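Local coordinates for protein sugar kinase MJ0406 (Methanococcus jannaschii, PDB 2C49) that phosphorylates nucleosides, inosine, guanosine and cytidine above all, to their monophosphates, using ATP and a divalent metal ion such as magnesium, at residues Asp17-Val22 / Ala99-Asp104; Ile136-Pro141 / Gly162-Gln167; Val239-Gly244 / Glu279-Gln284. One frame throughout, in Å; residues are numbered along the deposited sequence.

Interaction 1. Residues Asp17-Val22 / Ala99-Asp104; sequences DYIFNV and AWIFTD. With ADN (adenosine), chain C.
Strands 17-21 and 99-103 run parallel, their axes 4.7 Å apart at closest approach, joined by five backbone hydrogen bonds that begin with Tyr18 N to Ala99 O and end with Val22 N to Thr103 O. They are the two inner strands of the four-stranded lid sheet of the PfkB (ribokinase-like) fold, flanked by strands 39-42 and 109-114. One face carries Tyr18, Phe20, Trp100 and Phe102, all pointing the same way. Phe20 CD1 lies over a face of the Phe102 ring near its rim, 3.3 Å from Phe102 CE2; the planes are 21° from parallel, but little more than the rims face each other. Tyr18 CD1 comes over one face of the Trp100 indole, toward its rim, 3.3 Å from Trp100 NE1. Trp100 CD1 meanwhile reaches the edge of the Phe20 ring in its plane, 3.7 Å from Phe20 CE1. With CG beside the backbone N (chi1 -77°), the indole leans toward strand 17-21 and brings its five-membered ring to both neighbours. This aromatic face is covered by the second subunit, whose own Trp100 and Phe20 meet Trp100 edge-to-face and whose Phe112 stacks on Phe102; Tyr18 OH bonds to Lys39 and to Glu95 of the second subunit. An alanine in place of Trp100 would probably leave Tyr18 CD1 and the Phe20 edge without this neighbour and open a gap where the two subunits meet. The other face, with Asp17, Ala99, Ile19 and Ile101, looks onto the active site. Ile101 CD1 packs 3.8 Å from Asp17 OD2, and Ala99 CB lies 3.4 Å from Asp17 OD1. The carboxylate grips the adenosine ribose with one oxygen per hydroxyl: O2' donates to Asp17 OD1 at 2.6 Å and O3' to Asp17 OD2 at 2.5 Å.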
loop_
_atom_site.group_PDB
_atom_site.type_symbol
_atom_site.label_atom_id
_atom_site.label_comp_id
_atom_site.label_asym_id
_atom_site.label_seq_id
_atom_site.Cartn_x
_atom_site.Cartn_y
_atom_site.Cartn_z
ATOM N N ASP A 17 -7.879 -0.841 -5.275
ATOM C CA ASP A 17 -6.752 -0.190 -5.902
ATOM C C ASP A 17 -6.357 1.049 -5.118
ATOM O O ASP A 17 -7.234 1.851 -4.735
ATOM C CB ASP A 17 -7.196 0.367 -7.254
ATOM C CG ASP A 17 -7.344 -0.680 -8.321
ATOM O OD1 ASP A 17 -7.037 -1.897 -8.120
ATOM O OD2 ASP A 17 -7.726 -0.332 -9.463
ATOM N N TYR A 18 -5.058 1.208 -4.932
ATOM C CA TYR A 18 -4.446 2.478 -4.570
ATOM C C TYR A 18 -3.777 2.971 -5.853
ATOM O O TYR A 18 -3.125 2.180 -6.555
ATOM C CB TYR A 18 -3.339 2.225 -3.540
ATOM C CG TYR A 18 -3.771 2.045 -2.104
ATOM C CD1 TYR A 18 -3.682 0.792 -1.486
ATOM C CD2 TYR A 18 -4.220 3.134 -1.344
ATOM C CE1 TYR A 18 -4.011 0.627 -0.149
ATOM C CE2 TYR A 18 -4.577 2.977 -0.002
ATOM C CZ TYR A 18 -4.452 1.720 0.595
ATOM O OH TYR A 18 -4.780 1.547 1.918
ATOM N N ILE A 19 -3.961 4.244 -6.197
ATOM C CA ILE A 19 -3.439 4.783 -7.462
ATOM C C ILE A 19 -2.653 6.068 -7.147
ATOM O O ILE A 19 -3.219 6.996 -6.550
ATOM C CB ILE A 19 -4.604 5.055 -8.452
ATOM C CG1 ILE A 19 -5.492 3.791 -8.655
ATOM C CG2 ILE A 19 -4.093 5.619 -9.768
ATOM C CD1 ILE A 19 -6.764 4.041 -9.449
ATOM N N PHE A 20 -1.372 6.112 -7.522
ATOM C CA PHE A 20 -0.486 7.222 -7.161
ATOM C C PHE A 20 0.180 7.882 -8.382
ATOM O O PHE A 20 0.595 7.201 -9.334
ATOM C CB PHE A 20 0.645 6.798 -6.200
ATOM C CG PHE A 20 0.218 5.912 -5.061
ATOM C CD1 PHE A 20 0.272 4.527 -5.187
ATOM C CD2 PHE A 20 -0.182 6.461 -3.851
ATOM C CE1 PHE A 20 -0.099 3.703 -4.142
ATOM C CE2 PHE A 20 -0.549 5.655 -2.799
ATOM C CZ PHE A 20 -0.515 4.273 -2.940
ATOM N N ASN A 21 0.263 9.214 -8.319
ATOM C CA ASN A 21 1.008 10.037 -9.256
ATOM C C ASN A 21 2.360 10.351 -8.669
ATOM O O ASN A 21 2.463 10.817 -7.511
ATOM C CB ASN A 21 0.277 11.349 -9.501
ATOM C CG ASN A 21 -0.892 11.187 -10.414
ATOM O OD1 ASN A 21 -0.747 11.270 -11.630
ATOM N ND2 ASN A 21 -2.075 10.962 -9.838
ATOM N N VAL A 22 3.390 10.049 -9.454
ATOM C CA VAL A 22 4.765 10.400 -9.126
ATOM C C VAL A 22 5.361 11.081 -10.359
ATOM O O VAL A 22 4.857 10.907 -11.469
ATOM C CB VAL A 22 5.614 9.166 -8.628
ATOM C CG1 VAL A 22 4.954 8.477 -7.385
ATOM C CG2 VAL A 22 5.825 8.138 -9.713
ATOM N N ALA A 99 -4.181 -3.779 -5.447
ATOM C CA ALA A 99 -3.194 -3.252 -6.389
ATOM C C ALA A 99 -2.633 -1.911 -5.902
ATOM O O ALA A 99 -3.380 -1.084 -5.388
ATOM C CB ALA A 99 -3.844 -3.100 -7.784
ATOM N N TRP A 100 -1.329 -1.719 -6.080
ATOM C CA TRP A 100 -0.662 -0.428 -5.870
ATOM C C TRP A 100 -0.148 0.001 -7.234
ATOM O O TRP A 100 0.737 -0.647 -7.817
ATOM C CB TRP A 100 0.501 -0.544 -4.876
ATOM C CG TRP A 100 0.027 -0.612 -3.473
ATOM C CD1 TRP A 100 0.031 0.402 -2.552
ATOM C CD2 TRP A 100 -0.528 -1.757 -2.802
ATOM N NE1 TRP A 100 -0.470 -0.035 -1.345
ATOM C CE2 TRP A 100 -0.835 -1.358 -1.470
ATOM C CE3 TRP A 100 -0.774 -3.089 -3.176
ATOM C CZ2 TRP A 100 -1.422 -2.217 -0.541
ATOM C CZ3 TRP A 100 -1.348 -3.950 -2.237
ATOM C CH2 TRP A 100 -1.671 -3.500 -0.932
ATOM N N ILE A 101 -0.714 1.095 -7.733
ATOM C CA ILE A 101 -0.515 1.540 -9.109
ATOM C C ILE A 101 0.145 2.908 -9.114
ATOM O O ILE A 101 -0.355 3.858 -8.488
ATOM C CB ILE A 101 -1.892 1.579 -9.827
ATOM C CG1 ILE A 101 -2.514 0.165 -9.810
ATOM C CG2 ILE A 101 -1.764 2.136 -11.262
ATOM C CD1 ILE A 101 -3.999 0.116 -10.121
ATOM N N PHE A 102 1.289 2.987 -9.790
ATOM C CA PHE A 102 2.064 4.217 -9.837
ATOM C C PHE A 102 2.115 4.701 -11.252
ATOM O O PHE A 102 2.390 3.930 -12.145
ATOM C CB PHE A 102 3.469 3.999 -9.280
ATOM C CG PHE A 102 3.455 3.533 -7.877
ATOM C CD1 PHE A 102 3.250 2.197 -7.584
ATOM C CD2 PHE A 102 3.601 4.436 -6.841
ATOM C CE1 PHE A 102 3.196 1.772 -6.261
ATOM C CE2 PHE A 102 3.550 4.006 -5.534
ATOM C CZ PHE A 102 3.357 2.678 -5.252
ATOM N N THR A 103 1.806 5.979 -11.427
ATOM C CA THR A 103 1.812 6.627 -12.714
ATOM C C THR A 103 2.856 7.754 -12.724
ATOM O O THR A 103 2.790 8.663 -11.902
ATOM C CB THR A 103 0.415 7.214 -12.996
ATOM O OG1 THR A 103 -0.581 6.181 -12.877
ATOM C CG2 THR A 103 0.327 7.634 -14.426
ATOM N N ASP A 104 3.799 7.702 -13.661
ATOM C CA ASP A 104 4.804 8.759 -13.767
ATOM C C ASP A 104 4.314 9.899 -14.662
ATOM O O ASP A 104 3.198 9.827 -15.190
ATOM C CB ASP A 104 6.190 8.203 -14.148
ATOM C CG ASP A 104 6.362 7.917 -15.651
ATOM O OD1 ASP A 104 5.453 8.168 -16.479
ATOM O OD2 ASP A 104 7.430 7.434 -16.091
HETATM O "O5'" ADN C . -6.806 -2.864 -15.621
HETATM C "C5'" ADN C . -6.646 -1.973 -14.519
HETATM C "C4'" ADN C . -6.804 -2.829 -13.259
HETATM O "O4'" ADN C . -5.886 -3.921 -13.208
HETATM C "C3'" ADN C . -6.899 -2.213 -11.846
HETATM O "O3'" ADN C . -8.216 -1.963 -11.355
HETATM C "C2'" ADN C . -6.100 -3.148 -10.919
HETATM O "O2'" ADN C . -6.878 -3.792 -9.913
HETATM C "C1'" ADN C . -5.581 -4.243 -11.850
HETATM N N9 ADN C . -4.197 -4.629 -11.704
HETATM C C8 ADN C . -3.110 -3.840 -11.522
HETATM N N7 ADN C . -1.977 -4.607 -11.481
HETATM C C5 ADN C . -2.339 -5.878 -11.681
HETATM C C6 ADN C . -1.766 -7.225 -11.763
HETATM N N6 ADN C . -0.453 -7.332 -11.657
HETATM N N1 ADN C . -2.548 -8.316 -11.952
HETATM C C2 ADN C . -3.891 -8.242 -12.105
HETATM N N3 ADN C . -4.529 -7.062 -12.065
HETATM C C4 ADN C . -3.772 -5.867 -11.823
#

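Interaction 2. Residues Ile136-Pro141 / Gly162-Gln167; sequences IATGDP and GQDLPQ. With ADN (adenosine), chain C.
Asp164 points its carboxylate across to the backbone of Gly139, whose N-H donates to Asp164 OD2 at 3.0 Å through the anti lone pair, the one turned away from OD1. His13 NE2 is a second hydrogen-bond partner of this buried oxygen, and Thr138 CB lies alongside it, 3.5 Å from Asp164 OD2. With CG beside the backbone N (chi1 -73°), the group is set so that its other oxygen meets the base: Asp164 OD1 is 2.7 Å from adenosine N1. At this distance a proton probably lies between them; inosine and guanosine, two preferred substrates, carry one on N1 of their own. Next to it Gln163 lies against the face of the purine, its CB 3.4 Å from adenosine C6, while the Thr138 side chain runs obliquely to that of Gln163, its methyl against the amide end. Segment 136-141 ends strand 131-137 and leads into helix 141-151, and 162-167 follows strand 156-160; these parallel neighbours in the large Rossmann-like sheet form a beta-alpha-beta unit, with the nucleoside at their C-terminal ends. Gln33 of the second subunit, a substrate-binding residue, packs on Asp164 and Gln167. Gly162 has positive phi, and a CB there would press on Thr138 CG2. Farther along, Pro141 and Gln167 meet at about a right angle, Pro141 CG 3.7 Å from Gln167 CB.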
loop_
_atom_site.group_PDB
_atom_site.type_symbol
_atom_site.label_atom_id
_atom_site.label_comp_id
_atom_site.label_asym_id
_atom_site.label_seq_id
_atom_site.Cartn_x
_atom_site.Cartn_y
_atom_site.Cartn_z
ATOM N N ILE A 136 -12.462 -12.786 -20.514
ATOM C CA ILE A 136 -11.533 -13.211 -19.495
ATOM C C ILE A 136 -10.516 -12.055 -19.344
ATOM O O ILE A 136 -9.781 -11.756 -20.295
ATOM C CB ILE A 136 -10.902 -14.544 -19.973
ATOM C CG1 ILE A 136 -12.022 -15.598 -20.097
ATOM C CG2 ILE A 136 -9.716 -14.980 -19.042
ATOM C CD1 ILE A 136 -11.624 -16.869 -20.848
ATOM N N ALA A 137 -10.504 -11.421 -18.172
ATOM C CA ALA A 137 -9.780 -10.138 -17.980
ATOM C C ALA A 137 -8.855 -10.255 -16.823
ATOM O O ALA A 137 -9.312 -10.140 -15.682
ATOM C CB ALA A 137 -10.773 -8.995 -17.743
ATOM N N THR A 138 -7.561 -10.528 -17.105
ATOM C CA THR A 138 -6.554 -10.937 -16.108
ATOM C C THR A 138 -6.960 -12.238 -15.435
ATOM O O THR A 138 -7.906 -12.928 -15.897
ATOM C CB THR A 138 -6.257 -9.824 -15.010
ATOM O OG1 THR A 138 -7.424 -9.576 -14.220
ATOM C CG2 THR A 138 -5.954 -8.447 -15.660
ATOM N N GLY A 139 -6.219 -12.569 -14.380
ATOM C CA GLY A 139 -6.437 -13.718 -13.521
ATOM C C GLY A 139 -5.530 -14.903 -13.770
ATOM O O GLY A 139 -4.496 -14.840 -14.477
ATOM N N ASP A 140 -5.943 -16.005 -13.183
ATOM C CA ASP A 140 -5.179 -17.225 -13.143
ATOM C C ASP A 140 -5.163 -17.966 -14.478
ATOM O O ASP A 140 -6.210 -18.268 -15.019
ATOM C CB ASP A 140 -5.743 -18.116 -12.030
ATOM C CG ASP A 140 -5.098 -19.477 -11.981
ATOM O OD1 ASP A 140 -3.995 -19.571 -11.431
ATOM O OD2 ASP A 140 -5.635 -20.514 -12.437
ATOM N N PRO A 141 -3.967 -18.217 -15.016
ATOM C CA PRO A 141 -3.813 -18.872 -16.331
ATOM C C PRO A 141 -4.548 -20.198 -16.488
ATOM O O PRO A 141 -5.211 -20.345 -17.491
ATOM C CB PRO A 141 -2.296 -19.086 -16.422
ATOM C CG PRO A 141 -1.777 -17.859 -15.696
ATOM C CD PRO A 141 -2.656 -17.818 -14.456
ATOM N N GLY A 162 -3.727 -9.150 -19.806
ATOM C CA GLY A 162 -3.363 -7.929 -19.107
ATOM C C GLY A 162 -2.080 -8.019 -18.299
ATOM O O GLY A 162 -1.091 -8.611 -18.721
ATOM N N GLN A 163 -2.135 -7.421 -17.114
ATOM C CA GLN A 163 -0.997 -7.307 -16.205
ATOM C C GLN A 163 -0.522 -8.667 -15.721
ATOM O O GLN A 163 0.632 -8.820 -15.357
ATOM C CB GLN A 163 -1.387 -6.404 -15.029
ATOM C CG GLN A 163 -1.789 -4.970 -15.456
ATOM C CD GLN A 163 -3.286 -4.739 -15.544
ATOM O OE1 GLN A 163 -3.755 -3.606 -15.328
ATOM N NE2 GLN A 163 -4.038 -5.764 -15.922
ATOM N N ASP A 164 -1.399 -9.671 -15.760
ATOM C CA ASP A 164 -1.003 -11.041 -15.364
ATOM C C ASP A 164 -0.302 -11.880 -16.445
ATOM O O ASP A 164 0.094 -13.019 -16.214
ATOM C CB ASP A 164 -2.206 -11.801 -14.846
ATOM C CG ASP A 164 -2.624 -11.324 -13.481
ATOM O OD1 ASP A 164 -1.751 -10.830 -12.700
ATOM O OD2 ASP A 164 -3.790 -11.414 -13.117
ATOM N N LEU A 165 -0.100 -11.295 -17.603
ATOM C CA LEU A 165 0.569 -12.034 -18.694
ATOM C C LEU A 165 1.854 -12.800 -18.309
ATOM O O LEU A 165 2.042 -13.923 -18.792
ATOM C CB LEU A 165 0.791 -11.121 -19.905
ATOM C CG LEU A 165 1.466 -11.785 -21.134
ATOM C CD1 LEU A 165 0.518 -12.824 -21.774
ATOM C CD2 LEU A 165 1.862 -10.713 -22.103
ATOM N N PRO A 166 2.737 -12.237 -17.457
ATOM C CA PRO A 166 4.006 -12.932 -17.129
ATOM C C PRO A 166 3.770 -14.332 -16.547
ATOM O O PRO A 166 4.649 -15.190 -16.599
ATOM C CB PRO A 166 4.682 -12.020 -16.085
ATOM C CG PRO A 166 3.974 -10.630 -16.247
ATOM C CD PRO A 166 2.629 -10.923 -16.792
ATOM N N GLN A 167 2.569 -14.572 -16.027
ATOM C CA GLN A 167 2.276 -15.874 -15.437
ATOM C C GLN A 167 2.043 -16.994 -16.430
ATOM O O GLN A 167 2.110 -18.177 -16.056
ATOM C CB GLN A 167 1.072 -15.750 -14.557
ATOM C CG GLN A 167 1.167 -14.547 -13.752
ATOM C CD GLN A 167 0.886 -14.841 -12.357
ATOM O OE1 GLN A 167 1.629 -15.602 -11.719
ATOM N NE2 GLN A 167 -0.175 -14.235 -11.838
HETATM O "O5'" ADN C . -6.806 -2.864 -15.621
HETATM C "C5'" ADN C . -6.646 -1.973 -14.519
HETATM C "C4'" ADN C . -6.804 -2.829 -13.259
HETATM O "O4'" ADN C . -5.886 -3.921 -13.208
HETATM C "C3'" ADN C . -6.899 -2.213 -11.846
HETATM O "O3'" ADN C . -8.216 -1.963 -11.355
HETATM C "C2'" ADN C . -6.100 -3.148 -10.919
HETATM O "O2'" ADN C . -6.878 -3.792 -9.913
HETATM C "C1'" ADN C . -5.581 -4.243 -11.850
HETATM N N9 ADN C . -4.197 -4.629 -11.704
HETATM C C8 ADN C . -3.110 -3.840 -11.522
HETATM N N7 ADN C . -1.977 -4.607 -11.481
HETATM C C5 ADN C . -2.339 -5.878 -11.681
HETATM C C6 ADN C . -1.766 -7.225 -11.763
HETATM N N6 ADN C . -0.453 -7.332 -11.657
HETATM N N1 ADN C . -2.548 -8.316 -11.952
HETATM C C2 ADN C . -3.891 -8.242 -12.105
HETATM N N3 ADN C . -4.529 -7.062 -12.065
HETATM C C4 ADN C . -3.772 -5.867 -11.823
#

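Interaction 3. Residues Val239-Gly244 / Glu279-Gln284; sequences VIDPTG and EAKGCQ. With ANP (phosphoaminophosphonic acid-adenylate ester), chain F.
Glu279 meets Ile240 through its carbonyl, Ile240 CG1 lying 3.1 Å from Glu279 O, while the Glu279 side chain turns away to a salt bridge with Arg296 and to Gly237 N. Ala280 follows with its carbonyl, Ala280 O being 3.5 Å from Asp241 CB. Lys281 lays the start of its chain alongside the Asp241 carboxylate, CG 3.9 Å from Asp241 OD2, then carries its amine off to Ile19 O. Gly282 donates its N-H to the anti lone pair of Asp241 OD2 (3.1 Å). Asp241 reaches it because CG is anti to the backbone N (chi1 172°), and OD1 closes an Asx turn by accepting from Thr243 N, 3.0 Å away and well above the carboxylate plane. This turn opens the PfkB signature that runs through Thr243 and Gly244 to Asp247, the inferred proton acceptor at the start of helix 245-258; Thr243 O lies 3.3 Å from O1G of the ATP analogue's gamma phosphate. Cys283, which also touches the adenosine, sets its sulfur against both Thr243 and Gly244: SG is 3.5 Å from Thr243 CG2 and 3.4 Å from Gly244 CA. A CB on Gly244 would run into Cys283 CA, and a water bridges Gly244 O and Cys283 O.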
loop_
_atom_site.group_PDB
_atom_site.type_symbol
_atom_site.label_atom_id
_atom_site.label_comp_id
_atom_site.label_asym_id
_atom_site.label_seq_id
_atom_site.Cartn_x
_atom_site.Cartn_y
_atom_site.Cartn_z
ATOM N N VAL A 239 -6.971 14.865 -18.880
ATOM C CA VAL A 239 -6.556 13.516 -18.472
ATOM C C VAL A 239 -6.047 13.528 -17.027
ATOM O O VAL A 239 -5.076 14.217 -16.704
ATOM C CB VAL A 239 -5.463 12.938 -19.415
ATOM C CG1 VAL A 239 -5.059 11.533 -18.990
ATOM C CG2 VAL A 239 -5.938 12.946 -20.862
ATOM N N ILE A 240 -6.754 12.763 -16.160
ATOM C CA ILE A 240 -6.421 12.740 -14.735
ATOM C C ILE A 240 -5.690 11.450 -14.369
ATOM O O ILE A 240 -4.699 11.471 -13.631
ATOM C CB ILE A 240 -7.714 12.909 -13.869
ATOM C CG1 ILE A 240 -8.426 14.242 -14.175
ATOM C CG2 ILE A 240 -7.421 12.750 -12.361
ATOM C CD1 ILE A 240 -7.704 15.509 -13.694
ATOM N N ASP A 241 -6.192 10.335 -14.909
ATOM C CA ASP A 241 -5.714 8.999 -14.562
ATOM C C ASP A 241 -5.930 8.013 -15.725
ATOM O O ASP A 241 -7.065 7.734 -16.077
ATOM C CB ASP A 241 -6.475 8.514 -13.313
ATOM C CG ASP A 241 -6.209 7.075 -12.978
ATOM O OD1 ASP A 241 -5.106 6.570 -13.311
ATOM O OD2 ASP A 241 -7.056 6.361 -12.382
ATOM N N PRO A 242 -4.848 7.487 -16.312
ATOM C CA PRO A 242 -4.949 6.520 -17.427
ATOM C C PRO A 242 -5.364 5.100 -17.024
ATOM O O PRO A 242 -5.658 4.290 -17.903
ATOM C CB PRO A 242 -3.522 6.470 -17.960
ATOM C CG PRO A 242 -2.683 6.745 -16.732
ATOM C CD PRO A 242 -3.443 7.790 -15.972
ATOM N N THR A 243 -5.384 4.810 -15.722
ATOM C CA THR A 243 -5.573 3.438 -15.219
ATOM C C THR A 243 -6.811 2.696 -15.773
ATOM O O THR A 243 -6.707 1.575 -16.257
ATOM C CB THR A 243 -5.574 3.417 -13.676
ATOM O OG1 THR A 243 -4.403 4.085 -13.188
ATOM C CG2 THR A 243 -5.452 1.945 -13.143
ATOM N N GLY A 244 -7.975 3.313 -15.730
ATOM C CA GLY A 244 -9.173 2.611 -16.195
ATOM C C GLY A 244 -9.348 2.542 -17.720
ATOM O O GLY A 244 -10.279 1.895 -18.182
ATOM N N GLU A 279 -10.815 10.812 -17.244
ATOM C CA GLU A 279 -11.072 12.142 -16.698
ATOM C C GLU A 279 -11.165 12.156 -15.170
ATOM O O GLU A 279 -11.299 13.208 -14.587
ATOM C CB GLU A 279 -12.356 12.747 -17.304
ATOM C CG GLU A 279 -12.396 12.742 -18.830
ATOM C CD GLU A 279 -13.520 13.595 -19.393
ATOM O OE1 GLU A 279 -14.291 14.166 -18.604
ATOM O OE2 GLU A 279 -13.638 13.692 -20.626
ATOM N N ALA A 280 -11.108 10.990 -14.527
ATOM C CA ALA A 280 -11.136 10.943 -13.053
ATOM C C ALA A 280 -10.247 9.813 -12.558
ATOM O O ALA A 280 -9.969 8.885 -13.313
ATOM C CB ALA A 280 -12.591 10.763 -12.534
ATOM N N LYS A 281 -9.773 9.899 -11.318
ATOM C CA LYS A 281 -8.984 8.805 -10.740
ATOM C C LYS A 281 -9.917 7.688 -10.284
ATOM O O LYS A 281 -10.988 7.941 -9.743
ATOM C CB LYS A 281 -8.116 9.292 -9.561
ATOM C CG LYS A 281 -7.104 8.284 -9.036
ATOM C CD LYS A 281 -6.135 8.975 -8.042
ATOM C CE LYS A 281 -4.777 9.235 -8.693
ATOM N NZ LYS A 281 -3.821 9.701 -7.674
ATOM N N GLY A 282 -9.497 6.455 -10.530
ATOM C CA GLY A 282 -10.265 5.281 -10.195
ATOM C C GLY A 282 -10.742 4.720 -11.510
ATOM O O GLY A 282 -11.178 5.488 -12.390
ATOM N N CYS A 283 -10.679 3.405 -11.658
ATOM C CA CYS A 283 -11.116 2.773 -12.915
ATOM C C CYS A 283 -12.594 2.786 -13.203
ATOM O O CYS A 283 -12.989 2.567 -14.337
ATOM C CB CYS A 283 -10.639 1.330 -12.973
ATOM S SG CYS A 283 -8.857 1.181 -13.119
ATOM N N GLN A 284 -13.419 2.961 -12.178
ATOM C CA GLN A 284 -14.873 2.938 -12.332
ATOM C C GLN A 284 -15.543 4.274 -11.997
ATOM O O GLN A 284 -16.768 4.375 -12.050
ATOM C CB GLN A 284 -15.459 1.873 -11.417
ATOM C CG GLN A 284 -14.951 0.435 -11.739
ATOM C CD GLN A 284 -15.358 -0.550 -10.705
ATOM O OE1 GLN A 284 -16.363 -0.356 -10.013
ATOM N NE2 GLN A 284 -14.567 -1.628 -10.568
HETATM P PG ANP F . -2.521 0.891 -17.967
HETATM O O1G ANP F . -3.445 0.949 -16.668
HETATM O O2G ANP F . -1.068 1.465 -17.685
HETATM O O3G ANP F . -2.391 -0.641 -18.387
HETATM P PB ANP F . -2.665 1.389 -20.854
HETATM O O1B ANP F . -1.083 1.536 -20.942
HETATM O O2B ANP F . -3.046 -0.168 -20.827
HETATM N N3B ANP F . -3.191 1.868 -19.262
HETATM P PA ANP F . -4.245 1.491 -23.158
HETATM O O1A ANP F . -3.462 0.898 -24.416
HETATM O O2A ANP F . -5.071 0.330 -22.441
HETATM O O3A ANP F . -3.343 2.264 -22.062
HETATM O "O5'" ANP F . -5.318 2.562 -23.708
HETATM C "C5'" ANP F . -6.562 1.970 -24.019
HETATM C "C4'" ANP F . -7.384 2.921 -24.854
HETATM O "O4'" ANP F . -8.004 3.969 -24.087
HETATM C "C3'" ANP F . -6.734 3.554 -26.078
HETATM O "O3'" ANP F . -6.718 2.812 -27.268
HETATM C "C2'" ANP F . -7.283 4.966 -26.129
HETATM O "O2'" ANP F . -8.391 4.925 -27.033
HETATM C "C1'" ANP F . -7.974 5.203 -24.799
HETATM N N9 ANP F . -7.053 6.162 -24.141
HETATM C C8 ANP F . -5.843 5.915 -23.564
HETATM N N7 ANP F . -5.218 7.032 -23.075
HETATM C C5 ANP F . -6.060 8.038 -23.361
HETATM C C6 ANP F . -6.123 9.501 -23.182
HETATM N N6 ANP F . -5.077 10.083 -22.544
HETATM N N1 ANP F . -7.210 10.194 -23.624
HETATM C C2 ANP F . -8.268 9.628 -24.250
HETATM N N3 ANP F . -8.338 8.292 -24.477
HETATM C C4 ANP F . -7.214 7.472 -24.041
HETATM O O HOH W 1 -8.947 5.783 -14.656
HETATM O O HOH W 2 -12.121 0.813 -16.380
#

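Along the chain the three contacts come in series, and each borders the substrate cleft. Interaction 1 belongs to the lid sheet, interaction 2 to the ends of two strands of the large sheet, and interaction 3 to loops before helices 245-258 and 290-299. Centres of interactions 1 and 3 are 11 Å apart and the two touch, Ile19 packing on Asp241 and Thr243. Interaction 2 lies about 19 Å from interaction 1 and 21 Å from interaction 3, centre to centre, with adenosine between. The lid thus supplies a ribose grip, interaction 2 meets the base, interaction 3 borders the phosphate donor, and the second subunit touches interactions 1 and 2.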